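Local coordinates for phosphoserine aminotransferase SerC (PDB 3FFR), which probably catalyses the pyridoxal-phosphate-dependent transamination between phosphoserine and 2-oxoglutarate in serine biosynthesis, at residues R76-C81 and E100-L105; E83-H88 and P128-I133; F87-G92 and I134-N139; L163-A168 and D206-K211. All coordinates share one frame; numbering follows the deposited sequence. Where two conformers were deposited one is given.

Overall arrangement
Contacts 1, 3 and 4 are buried, whereas contact 2 is only partly buried and reaches the surface. Contacts 2 and 3 are successive parts of one strand pairing: both use strand 85-90, share Phe87 and His88, and pass from a charged loop with a multiply bonded glutamate to parallel backbone bonds and buried sulfur. Contact 1 joins the helices before and after that strand, and contact 4 sets a helix against strand 163-167, on the other side of strand 133-137; both pack mainly through apolar groups without a direct hydrogen bond. Lys211 of contact 4 joins contacts 1 and 2, its ammonium bridging to Glu132 and bonding to the carbonyl of Cys81.

Contact 1. Residues R76-C81 and E100-L105; sequences RIIQNC and EFAGEL
Ile78 carries the contact, its CD1 methyl pressed against the backbone of the opposite helix, 3.5 Å from Ala102 N. Ile78 CD1 also lies 3.7 Å from Phe101 CB and touches the methyl of Ala102. With CG1 anti to the carbonyl carbon (chi1 -60°) and CD1 extended beyond it, the branch reaches across while CB and CG2 are left to meet Leu105, Ile78 CB lying 3.8 Å from Leu105 CD1. The other methyl, Leu105 CD2, approaches Gln79 NE2 at 4.1 Å, the two side chains crossing at about a right angle. Gln79 is fixed one turn back: Gln79 OE1 takes a 2.8 Å hydrogen bond from Arg76 NH1, the N-H pointing at an in-plane lone pair of the amide oxygen. An alanine in place of Gln79 would probably leave Arg76 NH1 without this acceptor and open a gap beside Leu105 CD2. Arg76 is also held by salt bridges to Glu72 and to Glu75 of the second subunit, and Gln79 packs on Gln79 of that subunit. The ring of Phe101 turns aside to meet Trp74 edge-to-face. Helices 70-81 and 93-104, joined through strand 85-90, thus pack together at the dimer interface of an aminotransferase fold.

Contact 2. Residues E83-H88 and P128-I133; sequences EKKSFH and PADAEI
The carboxylate of Glu132 grips three consecutive backbone N-H groups of the 83-88 segment. Glu132 OE1 accepts from Glu83 N at 2.8 Å in a nearly straight bond (171°). Glu132 OE2 takes two donors: Lys84 N at 2.7 Å on the syn side, and Lys85 N at 3.0 Å from above the carboxylate plane. The extended glutamate chain, its CG anti to the carbonyl carbon, runs past Lys85 O, and OE1 has a further partner in the ammonium of Lys211. Between backbones, Glu132 N donates to Lys85 O at 3.0 Å, and Phe87 N to Ile133 O at 2.9 Å. These bonds bring the loop leaving the type I turn at Pro128-Ala131 into the parallel pairing of strands 85-90 and 133-137, inside the large mixed sheet of a PLP-dependent aminotransferase. Nearer the surface, a salt bridge joins Lys85 NZ to Asp130 OD2 at 2.8 Å; the extended lysine crosses the aspartate obliquely, and Tyr110 OH bonds to both NZ and Asp130 OD1. Carbon contacts lie on both faces of the strand: on one, Phe87 CB rests on the methyl of Ala131 and Phe87 CD2 lies 3.9 Å from Pro128 CD; on the other, Ser86 CB meets Ile133 CG1 at 3.5 Å.

Contact 3. Residues F87-G92 and I134-N139; sequences FHCVNG and ICLTHN
His88 and Cys135 are paired on adjacent parallel strands, 85-90 and 133-137, of the seven-stranded mixed sheet in the large domain of this PLP-dependent aminotransferase fold. The two short strand segments run at 19° to each other. Cys135 N donates to Phe87 O at 2.8 Å and Cys135 O accepts from Cys89 N, so the cysteine backbone is clasped on both sides of His88. From CB of His88 the side chain sets CG anti to the carbonyl carbon (chi1 -58°), where CG touches Cys135 CB. His88 ND1 comes to 3.6 Å from Cys135 CB, and His88 CE1 to 3.6 Å from Cys135 SG; this sulfur lies 4.0 Å from the centroid of the His88 ring, in an oblique sulfur-aromatic contact. NE2, at the tip, is hydrogen-bonded to Ser86 OG, and Phe98 meets the ring edge-to-face. An alanine in place of His88 would probably leave Ser86 OG without this partner and open a gap beside Cys135 SG. Beside the paired residues, Cys89 SG packs on Leu136 CD2 at 3.7 Å. Farther along, where the strands part, a water donates to Cys89 O and to Cys135 O and accepts a hydrogen bond from Thr137 OG1 at 2.8 Å.

Contact 4. Residues L163-A168 and D206-K211; sequences LIFVDA and DRVIEK
Strand 163-167 and the first turns of helix 206-217 approach to 9.1 Å between their axes at an angle of 113°, with Leu163 and Val208 nearest in backbone. Leu163 does most of the joining, its two methyls taking different parts of the helix. Leu163 CD2 lies against the backbone, 3.6 Å from Arg207 C, and touches Arg207 CB and Val208 CG2. The same methyl sits over one face of the Arg207 guanidinium, offset toward its rim, with Leu163 CD2 3.8 Å from Arg207 NH1, as the two side chains run antiparallel alongside one another. The other methyl, Leu163 CD1, meets Lys211 CB at 3.7 Å, one helical turn on from Arg207. Phe165 meets Val208 tip to tip, Phe165 CZ lying 4.0 Å from Val208 CG1 and also close to CG2. Cys81 of helix 70-81 touches Leu163, Phe165 and Val208, so a second helix closes the same apolar patch on this face of the sheet. At the far end of the strand, Asp167 OD2 is hydrogen-bonded to N1 of the cofactor-modified lysine at position 191. No hydrogen bond crosses between strand and helix: the aliphatic stems of Arg207 and Lys211 supply packing, while their charged ends are carried past the leucine to salt bridges with Asp183 and Glu132, which probably limits the cost of placing two cations beside an apolar patch.

Contact 1. Residues R76-C81 and E100-L105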
# COMPACT_ATOMS: atom_id res chain seq x y z
N ARG A 76 -2.78 -13.05 0.67
CA ARG A 76 -3.47 -13.16 1.96
C ARG A 76 -4.57 -14.20 1.94
O ARG A 76 -4.85 -14.86 2.97
CB ARG A 76 -4.02 -11.81 2.46
CG ARG A 76 -3.02 -10.68 2.57
CD ARG A 76 -1.72 -11.09 3.21
NE ARG A 76 -0.81 -9.93 3.34
CZ ARG A 76 0.42 -10.02 3.82
NH1 ARG A 76 0.91 -11.22 4.16
NH2 ARG A 76 1.15 -8.92 3.98
N ILE A 77 -5.23 -14.36 0.80
CA ILE A 77 -6.25 -15.41 0.66
C ILE A 77 -5.65 -16.79 0.93
O ILE A 77 -6.18 -17.58 1.72
CB ILE A 77 -6.96 -15.41 -0.74
CG1 ILE A 77 -7.92 -14.22 -0.81
CG2 ILE A 77 -7.68 -16.77 -1.02
CD1 ILE A 77 -8.41 -13.87 -2.23
N ILE A 78 -4.51 -17.05 0.31
CA ILE A 78 -3.88 -18.37 0.44
C ILE A 78 -3.32 -18.55 1.85
O ILE A 78 -3.50 -19.61 2.50
CB ILE A 78 -2.84 -18.61 -0.67
CG1 ILE A 78 -3.51 -18.53 -2.05
CG2 ILE A 78 -2.19 -20.00 -0.51
CD1 ILE A 78 -2.50 -18.34 -3.19
N GLN A 79 -2.68 -17.52 2.37
CA GLN A 79 -2.13 -17.62 3.74
C GLN A 79 -3.13 -17.82 4.83
O GLN A 79 -2.90 -18.57 5.79
CB GLN A 79 -1.29 -16.38 4.09
CG GLN A 79 -0.02 -16.24 3.23
CD GLN A 79 0.66 -14.88 3.39
OE1 GLN A 79 0.03 -13.89 3.76
NE2 GLN A 79 1.96 -14.83 3.11
N ASN A 80 -4.26 -17.13 4.69
CA ASN A 80 -5.32 -17.19 5.71
C ASN A 80 -6.31 -18.31 5.58
O ASN A 80 -6.93 -18.71 6.56
CB ASN A 80 -6.11 -15.89 5.70
CG ASN A 80 -5.40 -14.75 6.43
OD1 ASN A 80 -5.53 -14.59 7.68
ND2 ASN A 80 -4.69 -13.90 5.65
N CYS A 81 -6.43 -18.87 4.38
CA CYS A 81 -7.53 -19.78 4.11
C CYS A 81 -7.24 -21.13 3.48
O CYS A 81 -8.15 -21.91 3.28
CB CYS A 81 -8.57 -19.08 3.24
SG CYS A 81 -9.17 -17.48 3.89
N GLU A 100 -0.41 -19.49 -9.53
CA GLU A 100 1.02 -19.70 -9.24
C GLU A 100 1.42 -19.35 -7.80
O GLU A 100 2.29 -19.98 -7.19
CB GLU A 100 1.89 -18.89 -10.21
CG GLU A 100 1.88 -19.47 -11.61
CD GLU A 100 2.53 -18.58 -12.65
OE1 GLU A 100 2.80 -17.40 -12.36
OE2 GLU A 100 2.70 -19.06 -13.80
N PHE A 101 0.74 -18.36 -7.25
CA PHE A 101 1.00 -17.98 -5.84
C PHE A 101 0.78 -19.17 -4.91
O PHE A 101 1.47 -19.32 -3.90
CB PHE A 101 0.06 -16.84 -5.38
CG PHE A 101 0.52 -15.47 -5.73
CD1 PHE A 101 1.34 -15.22 -6.83
CD2 PHE A 101 0.10 -14.39 -4.96
CE1 PHE A 101 1.76 -13.93 -7.15
CE2 PHE A 101 0.49 -13.10 -5.28
CZ PHE A 101 1.30 -12.87 -6.38
N ALA A 102 -0.21 -19.99 -5.20
CA ALA A 102 -0.51 -21.11 -4.30
C ALA A 102 0.74 -22.00 -4.16
O ALA A 102 1.17 -22.33 -3.05
CB ALA A 102 -1.74 -21.94 -4.79
N GLY A 103 1.33 -22.36 -5.30
CA GLY A 103 2.55 -23.17 -5.30
C GLY A 103 3.74 -22.46 -4.68
O GLY A 103 4.55 -23.05 -3.98
N GLU A 104 3.86 -21.16 -4.94
CA GLU A 104 4.98 -20.41 -4.35
C GLU A 104 4.91 -20.39 -2.83
O GLU A 104 5.94 -20.26 -2.13
CB GLU A 104 5.03 -18.98 -4.91
CG GLU A 104 5.48 -19.00 -6.32
CD GLU A 104 5.29 -17.70 -7.08
OE1 GLU A 104 5.13 -16.65 -6.46
OE2 GLU A 104 5.26 -17.75 -8.34
N LEU A 105 3.69 -20.53 -2.30
CA LEU A 105 3.44 -20.55 -0.85
C LEU A 105 3.42 -21.96 -0.27
O LEU A 105 3.11 -22.18 0.89
CB LEU A 105 2.14 -19.82 -0.51
CG LEU A 105 2.17 -18.30 -0.72
CD1 LEU A 105 0.78 -17.61 -0.66
CD2 LEU A 105 3.12 -17.63 0.33

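Contact 2. Residues E83-H88 and P128-I133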
# COMPACT_ATOMS: atom_id res chain seq x y z
N GLU A 83 -4.90 -24.57 3.85
CA GLU A 83 -3.93 -25.39 4.55
C GLU A 83 -3.09 -26.17 3.55
O GLU A 83 -1.85 -26.19 3.62
CB GLU A 83 -4.61 -26.38 5.52
CG GLU A 83 -3.58 -27.13 6.37
CD GLU A 83 -4.22 -28.00 7.45
OE1 GLU A 83 -5.45 -28.08 7.50
OE2 GLU A 83 -3.48 -28.60 8.25
N LYS A 84 -3.77 -26.80 2.61
CA LYS A 84 -3.11 -27.70 1.65
C LYS A 84 -3.41 -27.46 0.17
O LYS A 84 -2.49 -27.36 -0.65
CB LYS A 84 -3.50 -29.14 2.00
CG LYS A 84 -3.12 -29.55 3.41
CD LYS A 84 -3.47 -30.98 3.75
CE LYS A 84 -3.02 -31.31 5.16
NZ LYS A 84 -1.57 -30.96 5.34
N LYS A 85 -4.70 -27.37 -0.16
CA LYS A 85 -5.12 -27.31 -1.56
C LYS A 85 -6.16 -26.28 -1.93
O LYS A 85 -7.13 -26.05 -1.22
CB LYS A 85 -5.71 -28.67 -1.97
CG LYS A 85 -4.83 -29.91 -1.73
CD LYS A 85 -5.36 -31.13 -2.46
CE LYS A 85 -4.47 -32.33 -2.21
NZ LYS A 85 -4.90 -33.52 -3.02
N SER A 86 -5.90 -25.65 -3.07
CA SER A 86 -6.84 -24.73 -3.66
C SER A 86 -7.21 -25.20 -5.07
O SER A 86 -6.59 -26.10 -5.63
CB SER A 86 -6.23 -23.35 -3.74
OG SER A 86 -5.06 -23.38 -4.53
N PHE A 87 -8.22 -24.57 -5.62
CA PHE A 87 -8.70 -24.84 -7.00
C PHE A 87 -8.84 -23.51 -7.70
O PHE A 87 -9.44 -22.57 -7.15
CB PHE A 87 -10.05 -25.58 -6.94
CG PHE A 87 -10.72 -25.77 -8.27
CD1 PHE A 87 -11.51 -24.77 -8.82
CD2 PHE A 87 -10.60 -26.95 -8.95
CE1 PHE A 87 -12.11 -24.94 -10.03
CE2 PHE A 87 -11.23 -27.14 -10.18
CZ PHE A 87 -11.96 -26.14 -10.72
N HIS A 88 -8.29 -23.42 -8.92
CA HIS A 88 -8.32 -22.19 -9.69
C HIS A 88 -8.79 -22.38 -11.12
O HIS A 88 -8.34 -23.28 -11.79
CB HIS A 88 -6.89 -21.60 -9.78
CG HIS A 88 -6.25 -21.31 -8.46
ND1 HIS A 88 -6.00 -20.02 -8.02
CD2 HIS A 88 -5.81 -22.13 -7.48
CE1 HIS A 88 -5.46 -20.08 -6.81
NE2 HIS A 88 -5.33 -21.35 -6.46
N PRO A 128 -12.62 -31.00 -7.14
CA PRO A 128 -12.33 -32.04 -6.17
C PRO A 128 -12.80 -31.68 -4.78
O PRO A 128 -12.73 -30.52 -4.35
CB PRO A 128 -10.81 -32.16 -6.21
CG PRO A 128 -10.43 -31.67 -7.58
CD PRO A 128 -11.44 -30.61 -7.94
N ALA A 129 -13.24 -32.70 -4.07
CA ALA A 129 -13.76 -32.52 -2.73
C ALA A 129 -12.76 -31.94 -1.76
O ALA A 129 -13.13 -31.21 -0.83
CB ALA A 129 -14.33 -33.88 -2.19
N ASP A 130 -11.49 -32.26 -1.97
CA ASP A 130 -10.43 -31.80 -1.04
C ASP A 130 -9.89 -30.40 -1.35
O ASP A 130 -8.99 -29.91 -0.69
CB ASP A 130 -9.29 -32.82 -0.88
CG ASP A 130 -8.51 -33.05 -2.15
OD1 ASP A 130 -8.90 -32.49 -3.20
OD2 ASP A 130 -7.52 -33.82 -2.08
N ALA A 131 -10.46 -29.77 -2.37
CA ALA A 131 -10.14 -28.34 -2.65
C ALA A 131 -10.79 -27.52 -1.53
O ALA A 131 -11.99 -27.65 -1.28
CB ALA A 131 -10.68 -27.89 -4.01
N GLU A 132 -10.01 -26.67 -0.88
CA GLU A 132 -10.48 -25.87 0.26
C GLU A 132 -11.10 -24.57 -0.16
O GLU A 132 -11.94 -24.00 0.54
CB GLU A 132 -9.34 -25.59 1.24
CG GLU A 132 -8.75 -26.84 1.81
CD GLU A 132 -7.45 -26.59 2.57
OE1 GLU A 132 -7.46 -25.69 3.43
OE2 GLU A 132 -6.45 -27.34 2.33
N ILE A 133 -10.61 -24.08 -1.29
CA ILE A 133 -11.09 -22.81 -1.86
C ILE A 133 -11.20 -22.96 -3.37
O ILE A 133 -10.53 -23.82 -3.97
CB ILE A 133 -10.22 -21.60 -1.47
CG1 ILE A 133 -8.91 -21.57 -2.27
CG2 ILE A 133 -9.94 -21.56 0.09
CD1 ILE A 133 -8.10 -20.21 -2.13

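Contact 3. Residues F87-G92 and I134-N139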
# COMPACT_ATOMS: atom_id res chain seq x y z
N PHE A 87 -8.22 -24.57 -5.62
CA PHE A 87 -8.70 -24.84 -7.00
C PHE A 87 -8.84 -23.51 -7.70
O PHE A 87 -9.44 -22.57 -7.15
CB PHE A 87 -10.05 -25.58 -6.94
CG PHE A 87 -10.72 -25.77 -8.27
CD1 PHE A 87 -11.51 -24.77 -8.82
CD2 PHE A 87 -10.60 -26.95 -8.95
CE1 PHE A 87 -12.11 -24.94 -10.03
CE2 PHE A 87 -11.23 -27.14 -10.18
CZ PHE A 87 -11.96 -26.14 -10.72
N HIS A 88 -8.29 -23.42 -8.92
CA HIS A 88 -8.32 -22.19 -9.69
C HIS A 88 -8.79 -22.38 -11.12
O HIS A 88 -8.34 -23.28 -11.79
CB HIS A 88 -6.89 -21.60 -9.78
CG HIS A 88 -6.25 -21.31 -8.46
ND1 HIS A 88 -6.00 -20.02 -8.02
CD2 HIS A 88 -5.81 -22.13 -7.48
CE1 HIS A 88 -5.46 -20.08 -6.81
NE2 HIS A 88 -5.33 -21.35 -6.46
N CYS A 89 -9.67 -21.49 -11.57
CA CYS A 89 -10.01 -21.38 -13.00
C CYS A 89 -8.99 -20.43 -13.62
O CYS A 89 -8.91 -19.26 -13.22
CB CYS A 89 -11.43 -20.84 -13.22
SG CYS A 89 -12.70 -22.11 -12.96
N VAL A 90 -8.23 -20.93 -14.58
CA VAL A 90 -7.14 -20.17 -15.21
C VAL A 90 -7.36 -20.01 -16.71
O VAL A 90 -7.49 -21.02 -17.42
CB VAL A 90 -5.77 -20.86 -14.95
CG1 VAL A 90 -4.63 -20.18 -15.74
CG2 VAL A 90 -5.48 -20.89 -13.42
N ASN A 91 -7.41 -18.77 -17.16
CA ASN A 91 -7.62 -18.49 -18.59
C ASN A 91 -6.88 -17.29 -19.10
O ASN A 91 -7.13 -16.77 -20.20
CB ASN A 91 -9.11 -18.39 -18.95
CG ASN A 91 -9.79 -17.19 -18.32
OD1 ASN A 91 -9.26 -16.59 -17.38
ND2 ASN A 91 -10.95 -16.82 -18.85
N GLY A 92 -5.97 -16.80 -18.29
CA GLY A 92 -5.17 -15.64 -18.69
C GLY A 92 -4.12 -15.30 -17.66
O GLY A 92 -3.92 -16.02 -16.67
N ILE A 134 -12.10 -22.17 -3.94
CA ILE A 134 -12.34 -22.07 -5.38
C ILE A 134 -12.06 -20.61 -5.73
O ILE A 134 -12.70 -19.71 -5.22
CB ILE A 134 -13.80 -22.44 -5.77
CG1 ILE A 134 -14.05 -23.94 -5.55
CG2 ILE A 134 -14.11 -22.08 -7.24
CD1 ILE A 134 -15.53 -24.31 -5.45
N CYS A 135 -11.15 -20.42 -6.67
CA CYS A 135 -10.74 -19.07 -7.12
C CYS A 135 -11.18 -18.84 -8.56
O CYS A 135 -10.70 -19.48 -9.50
CB CYS A 135 -9.24 -18.89 -7.01
SG CYS A 135 -8.59 -19.04 -5.33
N LEU A 136 -12.10 -17.90 -8.67
CA LEU A 136 -12.72 -17.54 -9.92
C LEU A 136 -12.33 -16.13 -10.29
O LEU A 136 -12.14 -15.30 -9.41
CB LEU A 136 -14.24 -17.61 -9.79
CG LEU A 136 -14.79 -18.98 -9.32
CD1 LEU A 136 -16.33 -18.94 -9.13
CD2 LEU A 136 -14.34 -20.10 -10.27
N THR A 137 -12.24 -15.88 -11.58
CA THR A 137 -11.91 -14.52 -12.04
C THR A 137 -13.07 -14.00 -12.86
O THR A 137 -13.33 -14.49 -13.98
CB THR A 137 -10.61 -14.53 -12.82
OG1 THR A 137 -9.53 -14.90 -11.94
CG2 THR A 137 -10.33 -13.16 -13.43
N HIS A 138 -13.78 -13.02 -12.30
CA HIS A 138 -14.96 -12.50 -13.01
C HIS A 138 -14.57 -11.84 -14.32
O HIS A 138 -15.28 -11.92 -15.34
CB HIS A 138 -15.79 -11.52 -12.17
CG HIS A 138 -16.85 -10.85 -12.97
ND1 HIS A 138 -16.65 -9.61 -13.57
CD2 HIS A 138 -18.01 -11.32 -13.46
CE1 HIS A 138 -17.70 -9.33 -14.32
NE2 HIS A 138 -18.53 -10.36 -14.28
N ASN A 139 -13.44 -11.16 -14.30
CA ASN A 139 -12.96 -10.41 -15.47
C ASN A 139 -11.46 -10.58 -15.69
O ASN A 139 -10.64 -10.03 -14.92
CB ASN A 139 -13.34 -8.93 -15.36
CG ASN A 139 -13.40 -8.23 -16.73
OD1 ASN A 139 -14.24 -8.60 -17.59
ND2 ASN A 139 -12.53 -7.27 -16.94
O HOH W 1 -9.18 -17.53 -11.07
O HOH W 2 -12.74 -14.78 -17.03

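Contact 4. Residues L163-A168 and D206-K211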
# COMPACT_ATOMS: atom_id res chain seq x y z
N LEU A 163 -14.51 -22.43 0.10
CA LEU A 163 -14.70 -20.98 0.12
C LEU A 163 -14.50 -20.50 -1.30
O LEU A 163 -13.49 -20.81 -1.94
CB LEU A 163 -13.67 -20.28 1.00
CG LEU A 163 -13.69 -20.68 2.48
CD1 LEU A 163 -12.40 -20.12 3.14
CD2 LEU A 163 -14.99 -20.21 3.19
N ILE A 164 -15.49 -19.77 -1.80
CA ILE A 164 -15.45 -19.22 -3.16
C ILE A 164 -15.05 -17.75 -3.17
O ILE A 164 -15.75 -16.89 -2.64
CB ILE A 164 -16.79 -19.44 -3.93
CG1 ILE A 164 -17.14 -20.93 -3.99
CG2 ILE A 164 -16.69 -18.88 -5.37
CD1 ILE A 164 -18.53 -21.23 -4.60
N PHE A 165 -13.91 -17.50 -3.81
CA PHE A 165 -13.32 -16.14 -3.98
C PHE A 165 -13.42 -15.72 -5.42
O PHE A 165 -13.04 -16.46 -6.33
CB PHE A 165 -11.83 -16.11 -3.59
CG PHE A 165 -11.56 -16.43 -2.17
CD1 PHE A 165 -11.41 -17.75 -1.76
CD2 PHE A 165 -11.49 -15.41 -1.22
CE1 PHE A 165 -11.21 -18.03 -0.40
CE2 PHE A 165 -11.28 -15.68 0.11
CZ PHE A 165 -11.15 -17.00 0.54
N VAL A 166 -13.90 -14.49 -5.62
CA VAL A 166 -14.01 -13.93 -6.96
C VAL A 166 -13.14 -12.66 -7.11
O VAL A 166 -13.28 -11.69 -6.36
CB VAL A 166 -15.47 -13.60 -7.32
CG1 VAL A 166 -15.56 -13.08 -8.78
CG2 VAL A 166 -16.40 -14.81 -7.13
N ASP A 167 -12.24 -12.73 -8.07
CA ASP A 167 -11.44 -11.58 -8.51
C ASP A 167 -12.33 -10.76 -9.45
O ASP A 167 -12.74 -11.24 -10.51
CB ASP A 167 -10.14 -12.09 -9.16
CG ASP A 167 -9.27 -10.99 -9.71
OD1 ASP A 167 -9.78 -9.93 -10.11
OD2 ASP A 167 -8.05 -11.26 -9.76
N ALA A 168 -12.73 -9.58 -8.99
CA ALA A 168 -13.55 -8.62 -9.81
C ALA A 168 -12.83 -7.26 -9.89
O ALA A 168 -13.42 -6.21 -9.99
CB ALA A 168 -14.97 -8.48 -9.24
N ASP A 206 -18.41 -14.55 6.83
CA ASP A 206 -18.22 -15.29 8.09
C ASP A 206 -17.47 -16.61 7.89
O ASP A 206 -16.69 -17.02 8.74
CB ASP A 206 -19.59 -15.57 8.78
CG ASP A 206 -20.58 -16.43 7.89
OD1 ASP A 206 -20.93 -16.11 6.71
OD2 ASP A 206 -21.09 -17.45 8.43
N ARG A 207 -17.78 -17.29 6.79
CA ARG A 207 -17.15 -18.59 6.50
C ARG A 207 -15.63 -18.44 6.27
O ARG A 207 -14.78 -19.24 6.71
CB ARG A 207 -17.82 -19.28 5.30
CG ARG A 207 -19.31 -19.55 5.51
CD ARG A 207 -19.94 -20.33 4.41
NE ARG A 207 -19.36 -21.65 4.29
CZ ARG A 207 -18.67 -22.10 3.24
NH1 ARG A 207 -18.50 -21.37 2.15
NH2 ARG A 207 -18.16 -23.32 3.27
N VAL A 208 -15.28 -17.36 5.59
CA VAL A 208 -13.89 -17.06 5.31
C VAL A 208 -13.15 -16.75 6.63
O VAL A 208 -12.08 -17.30 6.91
CB VAL A 208 -13.75 -15.88 4.32
CG1 VAL A 208 -12.27 -15.57 4.09
CG2 VAL A 208 -14.41 -16.24 2.94
N ILE A 209 -13.78 -15.91 7.44
CA ILE A 209 -13.23 -15.49 8.74
C ILE A 209 -13.01 -16.73 9.61
O ILE A 209 -11.95 -16.94 10.20
CB ILE A 209 -14.17 -14.47 9.44
CG1 ILE A 209 -14.18 -13.13 8.63
CG2 ILE A 209 -13.74 -14.22 10.90
CD1 ILE A 209 -15.39 -12.24 8.89
N GLU A 210 -14.01 -17.58 9.65
CA GLU A 210 -13.93 -18.77 10.51
C GLU A 210 -12.85 -19.73 10.06
O GLU A 210 -12.18 -20.37 10.89
CB GLU A 210 -15.27 -19.48 10.64
CG GLU A 210 -16.22 -18.68 11.51
CD GLU A 210 -15.62 -18.27 12.91
OE1 GLU A 210 -15.01 -19.13 13.62
OE2 GLU A 210 -15.80 -17.08 13.31
N LYS A 211 -12.64 -19.81 8.76
CA LYS A 211 -11.59 -20.71 8.26
C LYS A 211 -10.22 -20.21 8.75
O LYS A 211 -9.37 -21.00 9.18
CB LYS A 211 -11.62 -20.83 6.71
CG LYS A 211 -10.47 -21.66 6.12
CD LYS A 211 -10.49 -23.14 6.52
CE LYS A 211 -9.32 -23.93 5.92
NZ LYS A 211 -9.43 -24.11 4.46